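Local structure of geranyltranstransferase (Marinomonas sp. MED121, 4F62) at residues A[136-139]-A[140-144]; A[184-187]-A[188-192]; A[208-211]-A[212-216]. The protein probably catalyses chain elongation of allylic diphosphates with isopentenyl diphosphate, as a putative farnesyl-diphosphate synthase of the polyprenyl transferase family. All coordinates share one frame; numbering follows the deposited sequence.

Contact 1: residues A[136-139]-A[140-144]; sequences LAIK and LIQEL. With SO4 (sulfate ion), chain C.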
ATOM      1  N   LEU A 136       4.323 -13.497  12.350  1.00 39.06           N
ATOM      2  CA  LEU A 136       3.310 -12.612  12.917  1.00 37.29           C
ATOM      3  C   LEU A 136       3.180 -11.335  12.071  1.00 35.62           C
ATOM      4  O   LEU A 136       2.071 -10.867  11.821  1.00 32.32           O
ATOM      5  CB  LEU A 136       3.626 -12.299  14.386  1.00 39.05           C
ATOM      6  CG  LEU A 136       2.666 -11.387  15.165  1.00 47.88           C
ATOM      7  CD1 LEU A 136       1.223 -11.850  15.035  1.00 43.13           C
ATOM      8  CD2 LEU A 136       3.087 -11.350  16.642  1.00 42.97           C
ATOM      9  N   ALA A 137       4.299 -10.771  11.614  1.00 34.76           N
ATOM     10  CA  ALA A 137       4.218  -9.566  10.771  1.00 35.40           C
ATOM     11  C   ALA A 137       3.411  -9.839   9.487  1.00 31.27           C
ATOM     12  O   ALA A 137       2.569  -9.024   9.080  1.00 34.61           O
ATOM     13  CB  ALA A 137       5.632  -9.038  10.428  1.00 38.97           C
ATOM     14  N   ILE A 138       3.665 -10.989   8.862  1.00 31.61           N
ATOM     15  CA  ILE A 138       2.944 -11.353   7.641  1.00 37.56           C
ATOM     16  C   ILE A 138       1.443 -11.436   7.934  1.00 40.86           C
ATOM     17  O   ILE A 138       0.630 -10.933   7.162  1.00 38.29           O
ATOM     18  CB  ILE A 138       3.466 -12.667   7.033  1.00 37.68           C
ATOM     19  CG1 ILE A 138       4.819 -12.419   6.358  1.00 39.58           C
ATOM     20  CG2 ILE A 138       2.469 -13.259   6.016  1.00 35.87           C
ATOM     21  CD1 ILE A 138       4.728 -11.598   5.076  1.00 42.24           C
ATOM     22  N   LYS A 139       1.087 -12.025   9.076  1.00 35.58           N
ATOM     23  CA  LYS A 139      -0.316 -12.122   9.472  1.00 36.97           C
ATOM     24  C   LYS A 139      -0.929 -10.732   9.629  1.00 38.99           C
ATOM     25  O   LYS A 139      -2.036 -10.480   9.150  1.00 32.39           O
ATOM     26  CB  LYS A 139      -0.457 -12.947  10.762  1.00 45.68           C
ATOM     27  CG  LYS A 139      -1.870 -13.017  11.356  1.00 52.38           C
ATOM     28  CD  LYS A 139      -2.887 -13.754  10.461  1.00 58.26           C
ATOM     29  CE  LYS A 139      -4.239 -13.934  11.188  1.00 63.89           C
ATOM     30  NZ  LYS A 139      -5.373 -14.319  10.289  1.00 62.94           N
ATOM     31  N   LEU A 140      -0.210  -9.824  10.287  1.00 30.76           N
ATOM     32  CA  LEU A 140      -0.730  -8.474  10.487  1.00 31.93           C
ATOM     33  C   LEU A 140      -0.887  -7.747   9.148  1.00 34.38           C
ATOM     34  O   LEU A 140      -1.828  -6.968   8.947  1.00 34.18           O
ATOM     35  CB  LEU A 140       0.155  -7.674  11.447  1.00 34.76           C
ATOM     36  CG  LEU A 140       0.269  -8.267  12.852  1.00 40.24           C
ATOM     37  CD1 LEU A 140       1.410  -7.603  13.649  1.00 34.29           C
ATOM     38  CD2 LEU A 140      -1.068  -8.141  13.578  1.00 35.85           C
ATOM     39  N   ILE A 141       0.025  -8.022   8.228  1.00 32.75           N
ATOM     40  CA  ILE A 141      -0.042  -7.426   6.906  1.00 35.45           C
ATOM     41  C   ILE A 141      -1.282  -7.936   6.174  1.00 35.26           C
ATOM     42  O   ILE A 141      -2.011  -7.153   5.551  1.00 30.38           O
ATOM     43  CB  ILE A 141       1.251  -7.712   6.114  1.00 33.57           C
ATOM     44  CG1 ILE A 141       2.384  -6.867   6.727  1.00 31.98           C
ATOM     45  CG2 ILE A 141       1.057  -7.404   4.628  1.00 32.05           C
ATOM     46  CD1 ILE A 141       3.783  -7.184   6.202  1.00 26.69           C
ATOM     47  N   GLN A 142      -1.529  -9.243   6.271  1.00 28.78           N
ATOM     48  CA  GLN A 142      -2.737  -9.829   5.683  1.00 40.99           C
ATOM     49  C   GLN A 142      -3.994  -9.176   6.244  1.00 40.66           C
ATOM     50  O   GLN A 142      -4.917  -8.862   5.488  1.00 33.91           O
ATOM     51  CB  GLN A 142      -2.788 -11.335   5.921  1.00 39.36           C
ATOM     52  CG  GLN A 142      -1.727 -12.096   5.154  1.00 37.26           C
ATOM     53  CD  GLN A 142      -1.604 -13.534   5.619  1.00 40.09           C
ATOM     54  OE1 GLN A 142      -2.125 -13.896   6.671  1.00 41.24           O
ATOM     55  NE2 GLN A 142      -0.904 -14.359   4.844  1.00 44.60           N
ATOM     56  N   GLU A 143      -4.015  -8.974   7.562  1.00 33.94           N
ATOM     57  CA  GLU A 143      -5.131  -8.316   8.234  1.00 36.54           C
ATOM     58  C   GLU A 143      -5.348  -6.921   7.669  1.00 39.87           C
ATOM     59  O   GLU A 143      -6.487  -6.515   7.409  1.00 34.21           O
ATOM     60  CB  GLU A 143      -4.886  -8.208   9.749  1.00 31.01           C
ATOM     61  CG  GLU A 143      -4.979  -9.531  10.519  1.00 34.25           C
ATOM     62  CD  GLU A 143      -6.383 -10.127  10.547  1.00 44.54           C
ATOM     63  OE1 GLU A 143      -7.377  -9.368  10.452  1.00 43.69           O
ATOM     64  OE2 GLU A 143      -6.498 -11.367  10.672  1.00 44.37           O
ATOM     65  N   LEU A 144      -4.257  -6.182   7.486  1.00 36.36           N
ATOM     66  CA  LEU A 144      -4.363  -4.795   7.039  1.00 34.41           C
ATOM     67  C   LEU A 144      -4.826  -4.757   5.587  1.00 36.56           C
ATOM     68  O   LEU A 144      -5.640  -3.916   5.204  1.00 34.98           O
ATOM     69  CB  LEU A 144      -3.029  -4.063   7.168  1.00 35.51           C
ATOM     70  CG  LEU A 144      -3.096  -2.562   6.848  1.00 41.10           C
ATOM     71  CD1 LEU A 144      -3.975  -1.838   7.847  1.00 39.23           C
ATOM     72  CD2 LEU A 144      -1.693  -1.929   6.811  1.00 39.48           C
TER
HETATM   73  S   SO4 C 401       7.316 -15.500  14.353  0.75 68.69           S
HETATM   74  O1  SO4 C 401       8.297 -15.064  15.344  0.75 74.94           O
HETATM   75  O2  SO4 C 401       6.750 -16.794  14.740  0.75 72.84           O
HETATM   76  O3  SO4 C 401       6.251 -14.500  14.295  0.75 48.75           O
HETATM   77  O4  SO4 C 401       7.985 -15.636  13.056  0.75 65.49           O
HETATM   78  O   HOH W   1      -5.285 -13.699   7.922  1.00 68.19           O

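Contact 2: residues A[184-187]-A[188-192]; sequences LIKA and SVRMG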
ATOM      1  N   LEU A 184     -11.662  -1.348   9.055  1.00 36.79           N
ATOM      2  CA  LEU A 184     -10.465  -0.832   9.716  1.00 35.88           C
ATOM      3  C   LEU A 184     -10.633  -0.825  11.225  1.00 39.85           C
ATOM      4  O   LEU A 184      -9.659  -0.990  11.969  1.00 36.54           O
ATOM      5  CB  LEU A 184     -10.111   0.580   9.238  1.00 40.49           C
ATOM      6  CG  LEU A 184      -9.163   0.802   8.065  1.00 47.54           C
ATOM      7  CD1 LEU A 184      -8.771   2.275   8.024  1.00 45.01           C
ATOM      8  CD2 LEU A 184      -7.910  -0.094   8.157  1.00 42.57           C
ATOM      9  N   ILE A 185     -11.867  -0.613  11.680  1.00 34.57           N
ATOM     10  CA  ILE A 185     -12.156  -0.692  13.104  1.00 38.02           C
ATOM     11  C   ILE A 185     -11.916  -2.116  13.573  1.00 30.57           C
ATOM     12  O   ILE A 185     -11.348  -2.346  14.635  1.00 35.13           O
ATOM     13  CB  ILE A 185     -13.634  -0.326  13.398  1.00 38.61           C
ATOM     14  CG1 ILE A 185     -13.902   1.137  13.038  1.00 39.58           C
ATOM     15  CG2 ILE A 185     -13.979  -0.613  14.847  1.00 36.38           C
ATOM     16  CD1 ILE A 185     -13.026   2.127  13.781  1.00 49.79           C
ATOM     17  N   LYS A 186     -12.370  -3.081  12.779  1.00 32.46           N
ATOM     18  CA  LYS A 186     -12.147  -4.492  13.103  1.00 35.27           C
ATOM     19  C   LYS A 186     -10.664  -4.873  13.011  1.00 35.43           C
ATOM     20  O   LYS A 186     -10.158  -5.660  13.826  1.00 32.92           O
ATOM     21  CB  LYS A 186     -12.985  -5.395  12.186  1.00 36.71           C
ATOM     22  CG  LYS A 186     -12.986  -6.867  12.600  1.00 44.66           C
ATOM     23  CD  LYS A 186     -14.119  -7.655  11.913  1.00 60.80           C
ATOM     24  CE  LYS A 186     -13.684  -8.180  10.553  1.00 67.59           C
ATOM     25  NZ  LYS A 186     -13.974  -9.640  10.397  1.00 71.91           N
ATOM     26  N   ALA A 187      -9.974  -4.333  12.014  1.00 34.29           N
ATOM     27  CA  ALA A 187      -8.532  -4.577  11.874  1.00 36.33           C
ATOM     28  C   ALA A 187      -7.803  -4.074  13.116  1.00 36.31           C
ATOM     29  O   ALA A 187      -6.840  -4.688  13.579  1.00 35.04           O
ATOM     30  CB  ALA A 187      -7.992  -3.894  10.642  1.00 29.80           C
ATOM     31  N   SER A 188      -8.272  -2.953  13.657  1.00 33.87           N
ATOM     32  CA  SER A 188      -7.669  -2.378  14.862  1.00 35.06           C
ATOM     33  C   SER A 188      -7.684  -3.351  16.040  1.00 36.95           C
ATOM     34  O   SER A 188      -6.646  -3.598  16.659  1.00 36.75           O
ATOM     35  CB  SER A 188      -8.371  -1.073  15.254  1.00 32.98           C
ATOM     36  OG  SER A 188      -8.181  -0.084  14.257  1.00 38.74           O
ATOM     37  N   VAL A 189      -8.853  -3.902  16.361  1.00 36.35           N
ATOM     38  CA  VAL A 189      -8.925  -4.822  17.494  1.00 34.54           C
ATOM     39  C   VAL A 189      -8.253  -6.160  17.163  1.00 36.91           C
ATOM     40  O   VAL A 189      -7.574  -6.730  18.017  1.00 36.14           O
ATOM     41  CB  VAL A 189     -10.380  -5.031  18.040  1.00 39.10           C
ATOM     42  CG1 VAL A 189     -11.078  -3.684  18.260  1.00 40.07           C
ATOM     43  CG2 VAL A 189     -11.189  -5.902  17.104  1.00 38.69           C
ATOM     44  N   ARG A 190      -8.419  -6.650  15.930  1.00 32.99           N
ATOM     45  CA  ARG A 190      -7.812  -7.927  15.544  1.00 34.60           C
ATOM     46  C   ARG A 190      -6.280  -7.848  15.576  1.00 36.55           C
ATOM     47  O   ARG A 190      -5.593  -8.706  16.164  1.00 35.54           O
ATOM     48  CB  ARG A 190      -8.316  -8.396  14.158  1.00 34.44           C
ATOM     49  CG  ARG A 190      -9.786  -8.831  14.120  1.00 32.80           C
ATOM     50  CD  ARG A 190     -10.204  -9.266  12.697  1.00 36.15           C
ATOM     51  NE  ARG A 190      -9.370 -10.367  12.203  1.00 39.41           N
ATOM     52  CZ  ARG A 190      -9.561 -11.646  12.515  1.00 43.93           C
ATOM     53  NH1 ARG A 190     -10.565 -11.994  13.318  1.00 35.89           N
ATOM     54  NH2 ARG A 190      -8.754 -12.579  12.032  1.00 42.06           N
ATOM     55  N   MET A 191      -5.737  -6.813  14.950  1.00 36.63           N
ATOM     56  CA  MET A 191      -4.286  -6.652  14.907  1.00 35.26           C
ATOM     57  C   MET A 191      -3.684  -6.369  16.276  1.00 33.89           C
ATOM     58  O   MET A 191      -2.613  -6.867  16.588  1.00 37.70           O
ATOM     59  CB  MET A 191      -3.880  -5.566  13.913  1.00 33.78           C
ATOM     60  CG  MET A 191      -4.229  -5.918  12.456  1.00 32.14           C
ATOM     61  SD  MET A 191      -4.000  -4.492  11.378  1.00 37.96           S
ATOM     62  CE  MET A 191      -2.210  -4.475  11.208  1.00 34.64           C
ATOM     63  N   GLY A 192      -4.374  -5.564  17.079  1.00 38.05           N
ATOM     64  CA  GLY A 192      -3.933  -5.295  18.432  1.00 33.79           C
ATOM     65  C   GLY A 192      -3.735  -6.577  19.213  1.00 34.76           C
ATOM     66  O   GLY A 192      -2.658  -6.812  19.774  1.00 37.33           O
TER

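Contact 3: residues A[208-211]-A[212-216]; sequences DAYA and HAIGL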
ATOM      1  N   ASP A 208     -13.929  -9.574  17.215  1.00 46.69           N
ATOM      2  CA  ASP A 208     -14.622  -9.385  15.936  1.00 49.09           C
ATOM      3  C   ASP A 208     -15.998  -8.808  16.145  1.00 47.79           C
ATOM      4  O   ASP A 208     -16.363  -7.802  15.536  1.00 48.98           O
ATOM      5  CB  ASP A 208     -14.818 -10.722  15.214  1.00 59.59           C
ATOM      6  CG  ASP A 208     -13.664 -11.078  14.310  1.00 68.33           C
ATOM      7  OD1 ASP A 208     -12.750 -10.249  14.153  1.00 60.62           O
ATOM      8  OD2 ASP A 208     -13.683 -12.190  13.741  1.00 79.73           O
ATOM      9  N   ALA A 209     -16.772  -9.484  16.990  1.00 44.08           N
ATOM     10  CA  ALA A 209     -18.148  -9.100  17.242  1.00 38.99           C
ATOM     11  C   ALA A 209     -18.190  -7.746  17.944  1.00 41.15           C
ATOM     12  O   ALA A 209     -19.060  -6.917  17.656  1.00 40.82           O
ATOM     13  CB  ALA A 209     -18.846 -10.169  18.079  1.00 41.44           C
ATOM     14  N   TYR A 210     -17.245  -7.515  18.856  1.00 43.20           N
ATOM     15  CA  TYR A 210     -17.166  -6.218  19.524  1.00 41.62           C
ATOM     16  C   TYR A 210     -17.001  -5.125  18.472  1.00 42.58           C
ATOM     17  O   TYR A 210     -17.741  -4.134  18.454  1.00 38.14           O
ATOM     18  CB  TYR A 210     -16.009  -6.191  20.527  1.00 38.73           C
ATOM     19  CG  TYR A 210     -15.611  -4.804  20.997  1.00 42.09           C
ATOM     20  CD1 TYR A 210     -14.670  -4.055  20.299  1.00 42.83           C
ATOM     21  CD2 TYR A 210     -16.167  -4.249  22.146  1.00 35.26           C
ATOM     22  CE1 TYR A 210     -14.294  -2.792  20.726  1.00 39.89           C
ATOM     23  CE2 TYR A 210     -15.799  -2.980  22.578  1.00 40.65           C
ATOM     24  CZ  TYR A 210     -14.856  -2.259  21.857  1.00 39.96           C
ATOM     25  OH  TYR A 210     -14.475  -0.998  22.257  1.00 38.84           O
ATOM     26  N   ALA A 211     -16.037  -5.330  17.580  1.00 41.76           N
ATOM     27  CA  ALA A 211     -15.683  -4.325  16.592  1.00 42.42           C
ATOM     28  C   ALA A 211     -16.804  -4.075  15.604  1.00 40.64           C
ATOM     29  O   ALA A 211     -17.093  -2.926  15.251  1.00 46.48           O
ATOM     30  CB  ALA A 211     -14.419  -4.745  15.850  1.00 44.89           C
ATOM     31  N   HIS A 212     -17.424  -5.153  15.136  1.00 37.92           N
ATOM     32  CA  HIS A 212     -18.564  -5.030  14.229  1.00 43.22           C
ATOM     33  C   HIS A 212     -19.659  -4.165  14.843  1.00 43.63           C
ATOM     34  O   HIS A 212     -20.204  -3.273  14.186  1.00 44.70           O
ATOM     35  CB  HIS A 212     -19.135  -6.408  13.887  1.00 51.73           C
ATOM     36  CG  HIS A 212     -20.258  -6.362  12.896  1.00 70.33           C
ATOM     37  ND1 HIS A 212     -21.567  -6.130  13.263  1.00 82.63           N
ATOM     38  CD2 HIS A 212     -20.263  -6.512  11.551  1.00 76.82           C
ATOM     39  CE1 HIS A 212     -22.332  -6.139  12.185  1.00 84.35           C
ATOM     40  NE2 HIS A 212     -21.565  -6.369  11.132  1.00 82.93           N
ATOM     41  N   ALA A 213     -19.984  -4.429  16.106  1.00 41.54           N
ATOM     42  CA  ALA A 213     -21.065  -3.706  16.762  1.00 38.99           C
ATOM     43  C   ALA A 213     -20.731  -2.219  16.893  1.00 42.80           C
ATOM     44  O   ALA A 213     -21.555  -1.342  16.587  1.00 42.20           O
ATOM     45  CB  ALA A 213     -21.359  -4.322  18.135  1.00 43.02           C
ATOM     46  N   ILE A 214     -19.516  -1.939  17.350  1.00 40.35           N
ATOM     47  CA  ILE A 214     -19.066  -0.567  17.585  1.00 43.86           C
ATOM     48  C   ILE A 214     -18.970   0.237  16.285  1.00 36.94           C
ATOM     49  O   ILE A 214     -19.358   1.413  16.233  1.00 39.29           O
ATOM     50  CB  ILE A 214     -17.699  -0.570  18.307  1.00 56.52           C
ATOM     51  CG1 ILE A 214     -17.903  -0.975  19.761  1.00 51.73           C
ATOM     52  CG2 ILE A 214     -17.047   0.791  18.248  1.00 66.23           C
ATOM     53  CD1 ILE A 214     -18.909  -0.133  20.446  1.00 63.30           C
ATOM     54  N   GLY A 215     -18.461  -0.404  15.236  1.00 39.55           N
ATOM     55  CA  GLY A 215     -18.350   0.231  13.931  1.00 39.44           C
ATOM     56  C   GLY A 215     -19.690   0.647  13.359  1.00 40.27           C
ATOM     57  O   GLY A 215     -19.861   1.778  12.881  1.00 38.25           O
ATOM     58  N   LEU A 216     -20.660  -0.258  13.398  1.00 39.09           N
ATOM     59  CA  LEU A 216     -21.979   0.080  12.893  1.00 40.53           C
ATOM     60  C   LEU A 216     -22.635   1.136  13.795  1.00 41.15           C
ATOM     61  O   LEU A 216     -23.178   2.134  13.302  1.00 42.53           O
ATOM     62  CB  LEU A 216     -22.846  -1.183  12.773  1.00 46.03           C
ATOM     63  CG  LEU A 216     -24.247  -1.036  12.175  1.00 51.61           C
ATOM     64  CD1 LEU A 216     -24.214  -0.248  10.859  1.00 45.83           C
ATOM     65  CD2 LEU A 216     -24.865  -2.422  11.961  1.00 52.33           C
TER

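Contact 1: residues A[136-139]-A[140-144]
Lys139 and Glu143 form an i to i+4 salt bridge along helix 134-148, part of the all-helical isoprenoid synthase fold. Lys139 NZ donates to Glu143 OE2 at 3.2 Å and meets that oxygen nearly along its C-O axis. Lys139 sends CG away from its own N (chi1 175°) and then turns at chi2 (65°). Glu143 folds at chi2 too, so that its carboxylate swings back toward the lysine, and Lys139 CE also lies near OE2. Glu143 OE1 is salt-bridged to Arg190 NE of helix 170-194, and Arg190 NH2 lies close to OE2, so the guanidinium faces both carboxylate oxygens. Glu143 is therefore held between two cations, which would probably favour its charged form. Swapping Lys139 for alanine would probably leave Glu143 OE2 with the arginine but without the lysine charge, and Gln142 without the carbon chain it crosses.

Gln142 runs extended beyond CG and crosses Lys139 at about a right angle, its OE1 3.9 Å from Lys139 CD. Its amide nitrogen, NE2, passes 3.7 Å from Ile138 CG2 and bonds to Ser127 O of the second subunit. Ile138 also packs on Ile141 of that subunit, so this side of the helix lies at the dimer interface. Leu136 and Leu140 sit on another side and touch loosely, CG to CD1; both reach Leu66 of helix 65-86. Backbone i to i+4 bonds join the two halves. Near the start of the helix a sulfate ion, probably from the crystallisation liquor, takes a bond from Leu136 N to its O3 at 2.9 Å.

Contact 2: residues A[184-187]-A[188-192]
Ser188 turns back on Leu184 one helical turn earlier, in the buried later part of helix 170-194 of the isoprenoid synthase fold. Its OG stands beside its own backbone N (chi1 -65°) and donates to Leu184 O at 2.9 Å. Ser188 N donates to the same oxygen. The two donors come from opposite faces of the carbonyl plane, and Ser188 N lies 35° out of it. This is the tight part of the contact. The buried hydroxyl is satisfied within its own helix, while helices 48-60 and 65-86 pack against the serine.

Close packing continues at Met191. Its CG also stands beside the backbone N (chi1 -65°), which carries the chain back to Ala187. Met191 CG lies 3.1 Å from Ala187 O, and Met191 SD is 4.1 Å from Ala187 CB. Met191 N also donates to Ala187 O. Helix 134-148 covers this side. The backbone is slacker at Val189 N, whose bond to Ile185 O is weak at 3.4 Å.

The contact between Lys186 and Arg190 is the loose, partly exposed part. The two chains run alongside each other, pointing the same way, and touch through carbon: Lys186 CG to Arg190 CD, 3.7 Å. Lys186 NZ is 5.0 Å from Arg190 NE. The arginine end is held by acids of other helices, Glu143 and Asp208, and Lys186 makes a long, weak ion pair with Asp208. Asp208, met by both, and Glu143 on the arginine probably balance the two positive charges on this side of the helix.

Contact 3: residues A[208-211]-A[212-216]
Ile214 reaches back over the ring of Tyr210, one turn earlier on helix 201-226. From the isoleucine backbone outward, Ile214 CB lies 3.6 Å from Tyr210 O. CG1 comes next, set beside the backbone N (chi1 -74°). Ile214 CG1 is 3.4 Å from Tyr210 O and also stands over one face of the tyrosine ring. There it makes a CH-pi contact, 4.0 Å from the ring centroid and 16° off the normal. Ile214 CG1 is nearest to Tyr210 CZ, at 3.9 Å, so it sits offset toward the rim. CD1, at the tip, leads away from the ring and makes no close contact with 208-211. The side chain packs on Ala269 of helix 249-273 and on Ala287, Ile290 and Ile291 of helix 281-291.

Tyr210 swings its ring alongside the next turn (chi1 165°), and its OH bonds to Leu283 O. That bond and the isoleucine probably limit how the ring can shift. Beneath the pair, Ile214 N donates to Tyr210 O in the carbonyl plane. The arrangement is an i to i+4 aromatic-aliphatic pair on an alpha helix, here joining helix 201-226 to the C-terminal helices of the all-helical isoprenoid synthase fold.

In the fold
From the N terminus the chain meets contact 1 on helix 134-148, then contact 2 on helix 170-194, then contact 3 on helix 201-226. Each lies within a single helix, so none closes a loop. They follow in series; none nests in or crosses another. Contact 2 stands between the others. Arg190 NE is salt-bridged to Glu143 OE1 of contact 1 at 2.8 Å, and Arg190 NH1 is salt-bridged to Asp208 OD1 of contact 3 at 2.9 Å. Met191 packs on contact 1, while Val189 and Lys186 pack on Ala211 of contact 3. Contacts 1 and 3 do not touch; their centres lie 20 Å apart. Together the three tie the dimer-facing helix to the C-terminal helices.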